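Local coordinates for protein 2-amino-4-hydroxy-6-hydroxymethyldihydropteridine pyrophosphokinase (Haemophilus influenzae, PDB 1CBK) that probably catalyses the transfer of pyrophosphate from ATP to 6-hydroxymethyl-7,8-dihydropterin, a step in folate biosynthesis, at residues 84-88 against 89-93. Residues are numbered along the deposited sequence; the frame is centred on the assembly and turned at random.
Sequences VRLRR and WGERT. With ROI (7,8-dihydro-7,7-dimethyl-6-hydroxypterin), chain D; SO4 (sulfate ion), chain C.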
loop_
_atom_site.group_PDB
_atom_site.type_symbol
_atom_site.label_atom_id
_atom_site.label_comp_id
_atom_site.label_asym_id
_atom_site.label_seq_id
_atom_site.Cartn_x
_atom_site.Cartn_y
_atom_site.Cartn_z
ATOM N N VAL A 84 -5.692 5.235 20.292
ATOM C CA VAL A 84 -5.372 3.885 20.718
ATOM C C VAL A 84 -5.395 2.949 19.486
ATOM O O VAL A 84 -6.328 3.017 18.671
ATOM C CB VAL A 84 -6.443 3.377 21.742
ATOM C CG1 VAL A 84 -6.420 1.861 21.861
ATOM C CG2 VAL A 84 -6.226 4.028 23.091
ATOM N N ARG A 85 -4.390 2.074 19.373
ATOM C CA ARG A 85 -4.311 1.089 18.291
ATOM C C ARG A 85 -4.149 -0.257 18.989
ATOM O O ARG A 85 -3.172 -0.446 19.721
ATOM C CB ARG A 85 -3.080 1.332 17.413
ATOM C CG ARG A 85 -3.091 0.564 16.084
ATOM C CD ARG A 85 -1.717 0.540 15.454
ATOM N NE ARG A 85 -0.939 -0.587 15.965
ATOM C CZ ARG A 85 0.388 -0.614 16.044
ATOM N NH1 ARG A 85 1.095 0.443 15.680
ATOM N NH2 ARG A 85 1.009 -1.689 16.515
ATOM N N LEU A 86 -5.050 -1.200 18.728
ATOM C CA LEU A 86 -5.011 -2.512 19.385
ATOM C C LEU A 86 -4.038 -3.570 18.843
ATOM O O LEU A 86 -3.704 -4.523 19.550
ATOM C CB LEU A 86 -6.418 -3.099 19.456
ATOM C CG LEU A 86 -7.489 -2.220 20.105
ATOM C CD1 LEU A 86 -8.796 -2.981 20.162
ATOM C CD2 LEU A 86 -7.061 -1.770 21.506
ATOM N N ARG A 87 -3.609 -3.421 17.591
ATOM C CA ARG A 87 -2.685 -4.376 16.935
ATOM C C ARG A 87 -2.319 -3.812 15.570
ATOM O O ARG A 87 -3.040 -2.969 15.050
ATOM C CB ARG A 87 -3.379 -5.744 16.739
ATOM C CG ARG A 87 -4.802 -5.622 16.206
ATOM C CD ARG A 87 -5.317 -6.948 15.700
ATOM N NE ARG A 87 -6.762 -6.923 15.503
ATOM C CZ ARG A 87 -7.447 -7.871 14.879
ATOM N NH1 ARG A 87 -6.825 -8.965 14.442
ATOM N NH2 ARG A 87 -8.758 -7.734 14.717
ATOM N N ARG A 88 -1.195 -4.246 15.000
ATOM C CA ARG A 88 -0.817 -3.789 13.655
ATOM C C ARG A 88 -1.903 -4.271 12.676
ATOM O O ARG A 88 -2.415 -5.378 12.796
ATOM C CB ARG A 88 0.538 -4.326 13.206
ATOM C CG ARG A 88 0.992 -3.655 11.908
ATOM C CD ARG A 88 2.221 -4.307 11.303
ATOM N NE ARG A 88 3.437 -4.058 12.074
ATOM C CZ ARG A 88 4.624 -4.611 11.814
ATOM N NH1 ARG A 88 4.776 -5.479 10.818
ATOM N NH2 ARG A 88 5.664 -4.304 12.571
ATOM N N TRP A 89 -2.260 -3.406 11.740
ATOM C CA TRP A 89 -3.315 -3.642 10.757
ATOM C C TRP A 89 -4.679 -3.805 11.394
ATOM O O TRP A 89 -5.649 -4.096 10.680
ATOM C CB TRP A 89 -3.037 -4.867 9.869
ATOM C CG TRP A 89 -1.770 -4.816 9.132
ATOM C CD1 TRP A 89 -0.658 -5.550 9.382
ATOM C CD2 TRP A 89 -1.481 -4.021 7.977
ATOM N NE1 TRP A 89 0.313 -5.274 8.442
ATOM C CE2 TRP A 89 -0.171 -4.331 7.564
ATOM C CE3 TRP A 89 -2.211 -3.078 7.235
ATOM C CZ2 TRP A 89 0.436 -3.749 6.452
ATOM C CZ3 TRP A 89 -1.606 -2.490 6.113
ATOM C CH2 TRP A 89 -0.296 -2.833 5.739
ATOM N N GLY A 90 -4.777 -3.574 12.702
ATOM C CA GLY A 90 -6.059 -3.733 13.374
ATOM C C GLY A 90 -6.734 -2.440 13.823
ATOM O O GLY A 90 -6.434 -1.352 13.316
ATOM N N GLU A 91 -7.572 -2.577 14.855
ATOM C CA GLU A 91 -8.360 -1.485 15.430
ATOM C C GLU A 91 -7.597 -0.236 15.903
ATOM O O GLU A 91 -6.593 -0.335 16.580
ATOM C CB GLU A 91 -9.216 -2.017 16.585
ATOM C CG GLU A 91 -10.082 -3.239 16.261
ATOM C CD GLU A 91 -9.367 -4.589 16.430
ATOM O OE1 GLU A 91 -8.138 -4.651 16.662
ATOM O OE2 GLU A 91 -10.070 -5.619 16.327
ATOM N N ARG A 92 -8.134 0.939 15.592
ATOM C CA ARG A 92 -7.533 2.207 16.006
ATOM C C ARG A 92 -8.674 3.224 16.131
ATOM O O ARG A 92 -9.595 3.234 15.313
ATOM C CB ARG A 92 -6.528 2.694 14.959
ATOM C CG ARG A 92 -7.200 2.985 13.599
ATOM C CD ARG A 92 -6.280 2.725 12.447
ATOM N NE ARG A 92 -5.757 1.372 12.521
ATOM C CZ ARG A 92 -4.465 1.085 12.436
ATOM N NH1 ARG A 92 -3.579 2.063 12.229
ATOM N NH2 ARG A 92 -4.064 -0.177 12.527
ATOM N N THR A 93 -8.605 4.077 17.143
ATOM C CA THR A 93 -9.628 5.093 17.342
ATOM C C THR A 93 -9.531 6.219 16.304
ATOM O O THR A 93 -10.532 6.853 15.989
ATOM C CB THR A 93 -9.544 5.688 18.757
ATOM O OG1 THR A 93 -8.225 6.186 18.968
ATOM C CG2 THR A 93 -9.853 4.617 19.836
HETATM N N1 ROI D . -9.161 -0.223 6.563
HETATM C C2 ROI D . -10.111 0.707 6.201
HETATM N N2 ROI D . -11.214 0.257 5.544
HETATM N N3 ROI D . -9.991 2.029 6.469
HETATM C C4 ROI D . -8.910 2.533 7.104
HETATM O O4 ROI D . -8.808 3.737 7.392
HETATM C C4A ROI D . -7.854 1.635 7.468
HETATM N N5 ROI D . -6.786 2.081 8.062
HETATM C C6 ROI D . -5.732 1.279 8.447
HETATM C C7 ROI D . -5.725 -0.208 8.004
HETATM C C16 ROI D . -4.815 -0.408 6.730
HETATM C C15 ROI D . -5.303 -1.123 9.161
HETATM N N8 ROI D . -7.068 -0.672 7.538
HETATM C C8A ROI D . -8.065 0.210 7.161
HETATM O O9 ROI D . -4.829 1.854 9.136
HETATM S S SO4 C . -0.412 0.020 11.650
HETATM O O1 SO4 C . 0.207 -0.309 10.234
HETATM O O2 SO4 C . -0.830 1.596 11.727
HETATM O O3 SO4 C . -1.590 -0.877 11.781
HETATM O O4 SO4 C . 0.643 -0.261 12.844
#
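A type II beta turn from Arg-87 to Gly-90 reverses the loop between helix 67-80 and strand 95-101, beside the pterin pocket. The turn is closed by Gly-90 N donating to Arg-87 O (3.0 Å), and the two arms run back nearly antiparallel. Leu-86 N donates to Glu-91 O (2.8 Å), and Thr-93 N to Val-84 O; in return Thr-93 OG1 accepts from Val-84 N (3.0 Å), a side chain replacing a carbonyl. Arg-87 pairs its NE and NH2 edge with the two carboxylate oxygens of Glu-91, NE to OE1 (2.9 Å, N-H...O 175°) and NH2 to OE2. Both oxygens lie near the guanidinium plane, but the carboxylate itself is tilted, the planes 28° apart, while the Leu-86 branch packs CD1 against Glu-91 CB. Asp-50 is a second acidic partner of Arg-87.

On the pocket side, Arg-92 bends at chi2 and chi3 (chi3 54°), folding its guanidinium back so that NE and NH2 both reach Gly-90 O. This helps fix the rotation of the group, which then meets the sulfate edge-on: NH1 binds O2, and NH2 binds O3 (2.7 Å). The same O3 accepts from Trp-89 N (2.6 Å), while Arg-85 lays a guanidinium face against O4. Ligand O9 sits over one face of the Arg-92 guanidinium, Arg-85 CG over the other. Asp-95 forms a salt bridge with Arg-92 NH1. Ligand C16 comes to the edge of the Trp-89 ring. The sulfate, probably from the crystallisation liquor, meets a backbone N-H and two arginines beside a bound pterin analogue, consistent with an ATP-phosphate site on the mobile, arginine-rich loop of HPPK enzymes.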